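Local coordinates for peroxisomal fatty acid beta-oxidation multifunctional protein MFP2 (Arabidopsis thaliana, PDB 2WTB) that hydrates long-chain enoyl-CoA and oxidises 3-hydroxyacyl-CoA in peroxisomal fatty acid beta-oxidation during seed germination, and takes part in benzoic acid biosynthesis, at residues Tyr37-Lys40 and Ser41-Glu44; Leu221-Leu224 and Gly225-Arg228; His467-Ala470 and Gln471-Val474; Arg524-Lys528 and Phe529-Met533. All coordinates share one frame; numbering follows the deposited sequence.

All four contacts are local, each made by residues three to five apart in one unbroken run, so none closes a loop, and they follow one another in series without nesting or crossing. Contact 1 spans two turns of helix 33-46 in the crotonase-type N-terminal part. Contact 2 lies where the loop after helix 193-205 enters helix 224-241, and its centre is about 37 Å from that of contact 1. Contact 3 passes from the loop after strand 459-464 into helix 470-482 of the NAD-binding region. Contact 4 carries helix 519-529 into the loop before helix 535-542 in the C-terminal dehydrogenase region. Contacts 2 and 3, centres about 60 Å apart, lie on opposite sides of the chain's centre.

Contact 1 (Tyr37-Lys40 and Ser41-Glu44); sequences YNLK and SNYE
L39 lies alongside Y43, its CD1 methyl 3.8 Å from ring atom CE2, both side chains pointing the same way from helix 33-46. This is the helix of a beta-alpha-beta unit, strand 18-24, helix 33-46, strand 54-59, in the crotonase-type part of the enzyme, and the pair lies on its buried side: both residues rest on I21, while Y43 also reaches I55, I57 and L98. The Y43 hydroxyl is bonded to S105 OG. The side chain of L39 is about 11 Å from that of E119, the predicted nucleophile. N42, one residue before the tyrosine, meets strand 8-13, where its ND2 is hydrogen-bonded to T9 OG1. Along the backbone, i to i+4 bonds such as Y43 N to L39 O (2.9 Å) keep the helix regular. Y37 O is gripped twice, by S41 N at 3.1 Å and by S41 OG at 3.2 Å, from opposite faces of the carbonyl plane; chi1 of -64° sets the hydroxyl beside the serine's own backbone N, within reach of the same oxygen. On the flank facing helix 88-99, K40 touches Y88, I93 and L97 and runs straight as far as CE. There it bends (chi4 -81°) to bring NZ to E44 OE2, a 2.7 Å salt bridge in which NZ meets the oxygen on its syn side, 26° out of the carboxylate plane.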
loop_
_atom_site.group_PDB
_atom_site.type_symbol
_atom_site.label_atom_id
_atom_site.label_comp_id
_atom_site.label_asym_id
_atom_site.label_seq_id
_atom_site.Cartn_x
_atom_site.Cartn_y
_atom_site.Cartn_z
ATOM N N TYR A 37 -27.252 15.292 1.821
ATOM C CA TYR A 37 -28.667 15.640 1.925
ATOM C C TYR A 37 -28.873 16.927 2.718
ATOM O O TYR A 37 -29.824 17.670 2.474
ATOM C CB TYR A 37 -29.479 14.490 2.528
ATOM C CG TYR A 37 -29.449 13.234 1.687
ATOM C CD1 TYR A 37 -29.580 13.301 0.306
ATOM C CD2 TYR A 37 -29.295 11.983 2.270
ATOM C CE1 TYR A 37 -29.551 12.159 -0.472
ATOM C CE2 TYR A 37 -29.267 10.835 1.500
ATOM C CZ TYR A 37 -29.396 10.929 0.129
ATOM O OH TYR A 37 -29.370 9.792 -0.644
ATOM N N ASN A 38 -27.981 17.186 3.667
ATOM C CA ASN A 38 -27.984 18.461 4.366
ATOM C C ASN A 38 -27.598 19.569 3.399
ATOM O O ASN A 38 -28.110 20.686 3.473
ATOM C CB ASN A 38 -27.017 18.436 5.549
ATOM C CG ASN A 38 -27.512 17.571 6.688
ATOM O OD1 ASN A 38 -28.585 16.974 6.610
ATOM N ND2 ASN A 38 -26.728 17.498 7.758
ATOM N N LEU A 39 -26.687 19.244 2.488
ATOM C CA LEU A 39 -26.237 20.180 1.469
ATOM C C LEU A 39 -27.385 20.503 0.519
ATOM O O LEU A 39 -27.639 21.668 0.203
ATOM C CB LEU A 39 -25.062 19.581 0.697
ATOM C CG LEU A 39 -24.334 20.492 -0.287
ATOM C CD1 LEU A 39 -23.781 21.709 0.432
ATOM C CD2 LEU A 39 -23.221 19.728 -0.976
ATOM N N LYS A 40 -28.073 19.459 0.069
ATOM C CA LYS A 40 -29.241 19.608 -0.788
ATOM C C LYS A 40 -30.244 20.568 -0.162
ATOM O O LYS A 40 -30.728 21.488 -0.818
ATOM C CB LYS A 40 -29.893 18.245 -1.039
ATOM C CG LYS A 40 -31.197 18.297 -1.825
ATOM C CD LYS A 40 -31.738 16.894 -2.066
ATOM C CE LYS A 40 -33.021 16.907 -2.886
ATOM N NZ LYS A 40 -34.225 17.199 -2.060
ATOM N N SER A 41 -30.548 20.352 1.115
ATOM C CA SER A 41 -31.476 21.217 1.834
ATOM C C SER A 41 -30.939 22.640 1.893
ATOM O O SER A 41 -31.669 23.599 1.643
ATOM C CB SER A 41 -31.725 20.687 3.247
ATOM O OG SER A 41 -32.352 19.417 3.210
ATOM N N ASN A 42 -29.659 22.766 2.229
ATOM C CA ASN A 42 -29.000 24.064 2.246
ATOM C C ASN A 42 -29.307 24.842 0.978
ATOM O O ASN A 42 -29.756 25.990 1.031
ATOM C CB ASN A 42 -27.485 23.898 2.384
ATOM C CG ASN A 42 -27.060 23.535 3.790
ATOM O OD1 ASN A 42 -27.746 23.849 4.762
ATOM N ND2 ASN A 42 -25.913 22.874 3.906
ATOM N N TYR A 43 -29.072 24.203 -0.164
ATOM C CA TYR A 43 -29.233 24.859 -1.457
ATOM C C TYR A 43 -30.682 25.215 -1.766
ATOM O O TYR A 43 -30.970 26.307 -2.257
ATOM C CB TYR A 43 -28.616 24.015 -2.580
ATOM C CG TYR A 43 -27.171 24.372 -2.852
ATOM C CD1 TYR A 43 -26.842 25.348 -3.785
ATOM C CD2 TYR A 43 -26.137 23.753 -2.163
ATOM C CE1 TYR A 43 -25.525 25.691 -4.033
ATOM C CE2 TYR A 43 -24.816 24.089 -2.405
ATOM C CZ TYR A 43 -24.517 25.059 -3.342
ATOM O OH TYR A 43 -23.207 25.399 -3.586
ATOM N N GLU A 44 -31.593 24.297 -1.469
ATOM C CA GLU A 44 -33.006 24.539 -1.724
ATOM C C GLU A 44 -33.482 25.757 -0.945
ATOM O O GLU A 44 -34.370 26.482 -1.390
ATOM C CB GLU A 44 -33.837 23.306 -1.374
ATOM C CG GLU A 44 -33.520 22.105 -2.247
ATOM C CD GLU A 44 -34.347 20.890 -1.892
ATOM O OE1 GLU A 44 -35.113 20.958 -0.907
ATOM O OE2 GLU A 44 -34.228 19.866 -2.600
#

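Contact 2 (Leu221-Leu224 and Gly225-Arg228); sequences LPPL and GEAR
P223 O receives A227 N at 2.9 Å, a nearly straight bond (168° at the hydrogen) that opens helix 224-241. P223 is the N-cap, and since a proline side chain offers no polar atom, its share in starting the helix comes through the backbone carbonyl. The next bond, R228 N to L224 O, is weak at 3.3 Å. E226 lies alongside P223 and points the same way: its extended chain, with CG opposite the backbone N (chi1 179°), brings OE1 to 3.4 Å from P223 CD and 4.1 Å from P222 CB. On the inner side P222 CB approaches A227 CB at 4.3 Å, and both residues settle on L160 of helix 160-169, which joins this corner of the fold to the body of the N-terminal region. A227 is buried there, whereas L224, G225 and E226 are exposed. L224 and R228 run side by side on the outer flank, the guanidinium lying obliquely to the leucine's CD2 end. R228 NE also has a long, weak ion pair with E256. The chemistry is uneven: one firm backbone bond and a small apolar patch hold the turn, while the E226 carboxylate, in the first turn of the helix, would probably be favoured by the positive end of the helix dipole.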
loop_
_atom_site.group_PDB
_atom_site.type_symbol
_atom_site.label_atom_id
_atom_site.label_comp_id
_atom_site.label_asym_id
_atom_site.label_seq_id
_atom_site.Cartn_x
_atom_site.Cartn_y
_atom_site.Cartn_z
ATOM N N LEU A 221 -10.617 21.059 -24.052
ATOM C CA LEU A 221 -10.632 19.771 -24.740
ATOM C C LEU A 221 -9.960 19.851 -26.104
ATOM O O LEU A 221 -9.966 20.901 -26.746
ATOM C CB LEU A 221 -12.062 19.257 -24.903
ATOM C CG LEU A 221 -12.836 18.947 -23.624
ATOM C CD1 LEU A 221 -14.220 18.422 -23.962
ATOM C CD2 LEU A 221 -12.074 17.951 -22.766
ATOM N N PRO A 222 -9.362 18.736 -26.541
ATOM C CA PRO A 222 -8.786 18.602 -27.880
ATOM C C PRO A 222 -9.887 18.407 -28.919
ATOM O O PRO A 222 -11.026 18.110 -28.551
ATOM C CB PRO A 222 -7.939 17.326 -27.774
ATOM C CG PRO A 222 -7.822 17.033 -26.314
ATOM C CD PRO A 222 -9.071 17.565 -25.700
ATOM N N PRO A 223 -9.556 18.578 -30.209
ATOM C CA PRO A 223 -10.527 18.320 -31.276
ATOM C C PRO A 223 -11.059 16.893 -31.188
ATOM O O PRO A 223 -10.316 15.985 -30.819
ATOM C CB PRO A 223 -9.702 18.504 -32.551
ATOM C CG PRO A 223 -8.603 19.434 -32.154
ATOM C CD PRO A 223 -8.272 19.078 -30.733
ATOM N N LEU A 224 -12.333 16.711 -31.523
ATOM C CA LEU A 224 -12.996 15.414 -31.409
ATOM C C LEU A 224 -12.109 14.255 -31.859
ATOM O O LEU A 224 -12.006 13.240 -31.169
ATOM C CB LEU A 224 -14.309 15.422 -32.200
ATOM C CG LEU A 224 -15.294 14.266 -32.000
ATOM C CD1 LEU A 224 -16.683 14.654 -32.492
ATOM C CD2 LEU A 224 -14.815 12.998 -32.690
ATOM N N GLY A 225 -11.472 14.411 -33.015
ATOM C CA GLY A 225 -10.648 13.360 -33.588
ATOM C C GLY A 225 -9.416 13.022 -32.769
ATOM O O GLY A 225 -9.103 11.849 -32.563
ATOM N N GLU A 226 -8.714 14.050 -32.307
ATOM C CA GLU A 226 -7.491 13.858 -31.534
ATOM C C GLU A 226 -7.782 13.320 -30.136
ATOM O O GLU A 226 -7.001 12.543 -29.587
ATOM C CB GLU A 226 -6.709 15.167 -31.434
ATOM C CG GLU A 226 -5.437 15.059 -30.614
ATOM C CD GLU A 226 -4.730 16.387 -30.464
ATOM O OE1 GLU A 226 -5.302 17.417 -30.881
ATOM O OE2 GLU A 226 -3.603 16.403 -29.928
ATOM N N ALA A 227 -8.903 13.742 -29.561
ATOM C CA ALA A 227 -9.313 13.243 -28.256
ATOM C C ALA A 227 -9.465 11.730 -28.312
ATOM O O ALA A 227 -9.096 11.025 -27.372
ATOM C CB ALA A 227 -10.610 13.896 -27.814
ATOM N N ARG A 228 -10.005 11.231 -29.423
ATOM C CA ARG A 228 -10.147 9.793 -29.621
ATOM C C ARG A 228 -8.786 9.116 -29.725
ATOM O O ARG A 228 -8.614 7.977 -29.293
ATOM C CB ARG A 228 -10.980 9.489 -30.868
ATOM C CG ARG A 228 -12.480 9.574 -30.650
ATOM C CD ARG A 228 -13.225 8.739 -31.678
ATOM N NE ARG A 228 -14.641 8.601 -31.354
ATOM C CZ ARG A 228 -15.623 9.193 -32.026
ATOM N NH1 ARG A 228 -15.344 9.962 -33.069
ATOM N NH2 ARG A 228 -16.884 9.009 -31.659
#

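Contact 3 (His467-Ala470 and Gln471-Val474); sequences HTSA and QVIV
Backbone and capping bonds come first. S469 caps the N terminus of helix 470-482, and its two oxygens take the N-H groups of V472 and I473. S469 O takes I473 N at 3.3 Å, a bond in the carbonyl plane, and more weakly V472 N at 3.0 Å with a bent geometry of 128° at the hydrogen. S469 OG adds a second weak bond to the same V472 N, at 3.4 Å. With chi1 at 72° the hydroxyl sits between the serine's own backbone N and its carbonyl carbon, which turns OG back over the helix start. One residue on, V474 N to A470 O at 2.8 Å is straighter, 171° at the hydrogen, and belongs to the regular helix. The helix follows strand 459-464 in the Rossmann-type NAD-binding region, and the next strand after it is 486-491. Apolar contacts flank the cap. T468, just before the N-cap, directs CG2 to 3.5 Å from I473 CG1, the two side chains crossing at about a right angle; this is the pairing of a hydrophobic staple, made here with a threonine methyl. V472 and T468 both rest on V446 of strand 445-450. Polar ends find partners around the contact: T468 OG1 bonds to T465 N and I445 O, S469 OG weakly to D443 O, and Q471 NE2 to D475 OD1 and V308 O.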
loop_
_atom_site.group_PDB
_atom_site.type_symbol
_atom_site.label_atom_id
_atom_site.label_comp_id
_atom_site.label_asym_id
_atom_site.label_seq_id
_atom_site.Cartn_x
_atom_site.Cartn_y
_atom_site.Cartn_z
ATOM N N HIS A 467 7.934 -13.041 25.770
ATOM C CA HIS A 467 8.447 -12.143 26.797
ATOM C C HIS A 467 8.373 -10.671 26.398
ATOM O O HIS A 467 8.294 -9.793 27.257
ATOM C CB HIS A 467 9.884 -12.526 27.157
ATOM C CG HIS A 467 10.050 -13.974 27.495
ATOM N ND1 HIS A 467 9.781 -14.482 28.749
ATOM C CD2 HIS A 467 10.451 -15.026 26.742
ATOM C CE1 HIS A 467 10.010 -15.782 28.753
ATOM N NE2 HIS A 467 10.420 -16.138 27.548
ATOM N N THR A 468 8.405 -10.399 25.098
ATOM C CA THR A 468 8.326 -9.025 24.621
ATOM C C THR A 468 7.177 -8.303 25.307
ATOM O O THR A 468 6.031 -8.751 25.253
ATOM C CB THR A 468 8.122 -8.957 23.098
ATOM O OG1 THR A 468 9.201 -9.627 22.436
ATOM C CG2 THR A 468 8.070 -7.509 22.638
ATOM N N SER A 469 7.488 -7.188 25.957
ATOM C CA SER A 469 6.475 -6.415 26.661
ATOM C C SER A 469 5.598 -5.631 25.690
ATOM O O SER A 469 6.079 -5.113 24.682
ATOM C CB SER A 469 7.126 -5.462 27.662
ATOM O OG SER A 469 7.769 -4.393 26.993
ATOM N N ALA A 470 4.310 -5.546 26.004
ATOM C CA ALA A 470 3.365 -4.828 25.161
ATOM C C ALA A 470 3.839 -3.412 24.862
ATOM O O ALA A 470 3.693 -2.926 23.739
ATOM C CB ALA A 470 1.993 -4.799 25.812
ATOM N N GLN A 471 4.409 -2.755 25.866
ATOM C CA GLN A 471 4.835 -1.365 25.722
ATOM C C GLN A 471 5.937 -1.203 24.678
ATOM O O GLN A 471 6.003 -0.182 23.996
ATOM C CB GLN A 471 5.290 -0.794 27.067
ATOM C CG GLN A 471 5.896 0.600 26.978
ATOM C CD GLN A 471 4.878 1.662 26.622
ATOM O OE1 GLN A 471 3.833 1.783 27.266
ATOM N NE2 GLN A 471 5.181 2.449 25.597
ATOM N N VAL A 472 6.800 -2.206 24.559
ATOM C CA VAL A 472 7.852 -2.177 23.548
ATOM C C VAL A 472 7.255 -2.342 22.150
ATOM O O VAL A 472 7.681 -1.686 21.197
ATOM C CB VAL A 472 8.923 -3.259 23.799
ATOM C CG1 VAL A 472 9.891 -3.340 22.625
ATOM C CG2 VAL A 472 9.677 -2.966 25.083
ATOM N N ILE A 473 6.262 -3.218 22.037
ATOM C CA ILE A 473 5.579 -3.436 20.768
ATOM C C ILE A 473 4.836 -2.177 20.335
ATOM O O ILE A 473 4.924 -1.761 19.182
ATOM C CB ILE A 473 4.594 -4.612 20.860
ATOM C CG1 ILE A 473 5.357 -5.930 21.004
ATOM C CG2 ILE A 473 3.697 -4.649 19.639
ATOM C CD1 ILE A 473 4.473 -7.119 21.294
ATOM N N VAL A 474 4.107 -1.573 21.267
ATOM C CA VAL A 474 3.409 -0.322 21.002
ATOM C C VAL A 474 4.393 0.757 20.556
ATOM O O VAL A 474 4.075 1.583 19.699
ATOM C CB VAL A 474 2.626 0.156 22.242
ATOM C CG1 VAL A 474 2.346 1.653 22.169
ATOM C CG2 VAL A 474 1.336 -0.640 22.395
#

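Contact 4 (Arg524-Lys528 and Phe529-Met533)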
loop_
_atom_site.group_PDB
_atom_site.type_symbol
_atom_site.label_atom_id
_atom_site.label_comp_id
_atom_site.label_asym_id
_atom_site.label_seq_id
_atom_site.Cartn_x
_atom_site.Cartn_y
_atom_site.Cartn_z
ATOM N N ARG A 524 6.315 -17.271 -16.564
ATOM C CA ARG A 524 5.379 -16.510 -17.384
ATOM C C ARG A 524 3.948 -16.648 -16.875
ATOM O O ARG A 524 3.189 -15.678 -16.852
ATOM C CB ARG A 524 5.466 -16.951 -18.847
ATOM N N ALA A 525 3.582 -17.857 -16.465
ATOM C CA ALA A 525 2.238 -18.112 -15.969
ATOM C C ALA A 525 1.974 -17.323 -14.695
ATOM O O ALA A 525 0.867 -16.832 -14.469
ATOM C CB ALA A 525 2.041 -19.598 -15.719
ATOM N N ILE A 526 3.009 -17.198 -13.871
ATOM C CA ILE A 526 2.883 -16.589 -12.553
ATOM C C ILE A 526 3.122 -15.078 -12.576
ATOM O O ILE A 526 2.559 -14.341 -11.765
ATOM C CB ILE A 526 3.822 -17.274 -11.539
ATOM C CG1 ILE A 526 3.402 -18.734 -11.349
ATOM C CG2 ILE A 526 3.813 -16.536 -10.213
ATOM C CD1 ILE A 526 4.320 -19.532 -10.452
ATOM N N SER A 527 3.952 -14.618 -13.508
ATOM C CA SER A 527 4.183 -13.187 -13.672
ATOM C C SER A 527 2.943 -12.523 -14.252
ATOM O O SER A 527 2.723 -11.324 -14.071
ATOM C CB SER A 527 5.390 -12.929 -14.574
ATOM O OG SER A 527 6.597 -13.307 -13.936
ATOM N N LYS A 528 2.136 -13.314 -14.949
ATOM C CA LYS A 528 0.894 -12.825 -15.530
ATOM C C LYS A 528 -0.220 -12.936 -14.505
ATOM O O LYS A 528 -1.194 -12.187 -14.544
ATOM C CB LYS A 528 0.539 -13.617 -16.791
ATOM C CG LYS A 528 -0.712 -13.125 -17.503
ATOM C CD LYS A 528 -0.840 -13.740 -18.888
ATOM C CE LYS A 528 -0.927 -15.255 -18.818
ATOM N NZ LYS A 528 -1.037 -15.867 -20.171
ATOM N N PHE A 529 -0.065 -13.882 -13.583
ATOM C CA PHE A 529 -1.028 -14.074 -12.506
ATOM C C PHE A 529 -1.180 -12.805 -11.677
ATOM O O PHE A 529 -2.241 -12.546 -11.115
ATOM C CB PHE A 529 -0.601 -15.241 -11.612
ATOM C CG PHE A 529 -1.440 -15.402 -10.377
ATOM C CD1 PHE A 529 -2.789 -15.699 -10.471
ATOM C CD2 PHE A 529 -0.875 -15.266 -9.118
ATOM C CE1 PHE A 529 -3.561 -15.850 -9.331
ATOM C CE2 PHE A 529 -1.641 -15.418 -7.976
ATOM C CZ PHE A 529 -2.984 -15.709 -8.084
ATOM N N GLY A 530 -0.115 -12.013 -11.611
ATOM C CA GLY A 530 -0.141 -10.770 -10.862
ATOM C C GLY A 530 1.170 -10.473 -10.159
ATOM O O GLY A 530 1.449 -9.327 -9.809
ATOM N N MET A 531 1.971 -11.511 -9.945
ATOM C CA MET A 531 3.293 -11.349 -9.354
ATOM C C MET A 531 4.151 -10.464 -10.246
ATOM O O MET A 531 3.983 -10.454 -11.465
ATOM C CB MET A 531 3.965 -12.710 -9.164
ATOM C CG MET A 531 3.313 -13.579 -8.104
ATOM S SD MET A 531 3.664 -12.980 -6.444
ATOM C CE MET A 531 2.421 -13.841 -5.490
ATOM N N PRO A 532 5.075 -9.709 -9.638
ATOM C CA PRO A 532 5.966 -8.822 -10.391
ATOM C C PRO A 532 7.093 -9.615 -11.037
ATOM O O PRO A 532 7.906 -9.059 -11.774
ATOM C CB PRO A 532 6.543 -7.898 -9.306
ATOM C CG PRO A 532 5.738 -8.173 -8.056
ATOM C CD PRO A 532 5.276 -9.583 -8.188
ATOM N N MET A 533 7.126 -10.914 -10.766
ATOM C CA MET A 533 8.260 -11.737 -11.145
ATOM C C MET A 533 7.870 -13.209 -11.107
ATOM O O MET A 533 6.846 -13.575 -10.532
ATOM C CB MET A 533 9.404 -11.480 -10.166
ATOM C CG MET A 533 10.775 -11.447 -10.789
ATOM S SD MET A 533 11.968 -10.608 -9.730
ATOM C CE MET A 533 13.349 -10.451 -10.860
#
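I526 and M531 pack side by side where helix 519-529 gives way to a loop, CG2 of the isoleucine 3.7 Å from CG of the methionine. This is the tight half of the contact. I526 O is closed in by the CB atoms of M531 and F529, and accepts a weak bond from M531 N at 3.4 Å. That backward reach over six residues, with an apolar pair beside it and a glycine of positive phi between, recalls a Schellman motif, though the companion approach of G530 N to S527 O is long at 3.8 Å. G530, at phi 143°, a backbone angle that glycine adopts readily, turns the chain out of the helix. F529 N to A525 O is likewise weak (128° at the hydrogen). S527 also belongs to this half, its CA in a CH...O contact with M531 O at 3.5 Å and its OG bonded to D523 O. The solvent side is looser: K528 is exposed, its chain bent at chi3 (60°), with NZ in a salt bridge to E624. In the C-terminal dehydrogenase region the buried side faces helix 624-644, where F632 meets I526, F529 and M531. Y505 of helix 498-514 touches I526 and M531, W674 of helix 671-678 meets the F529 ring edge-to-face, and M533 leans on L538 and L541 of helix 535-542.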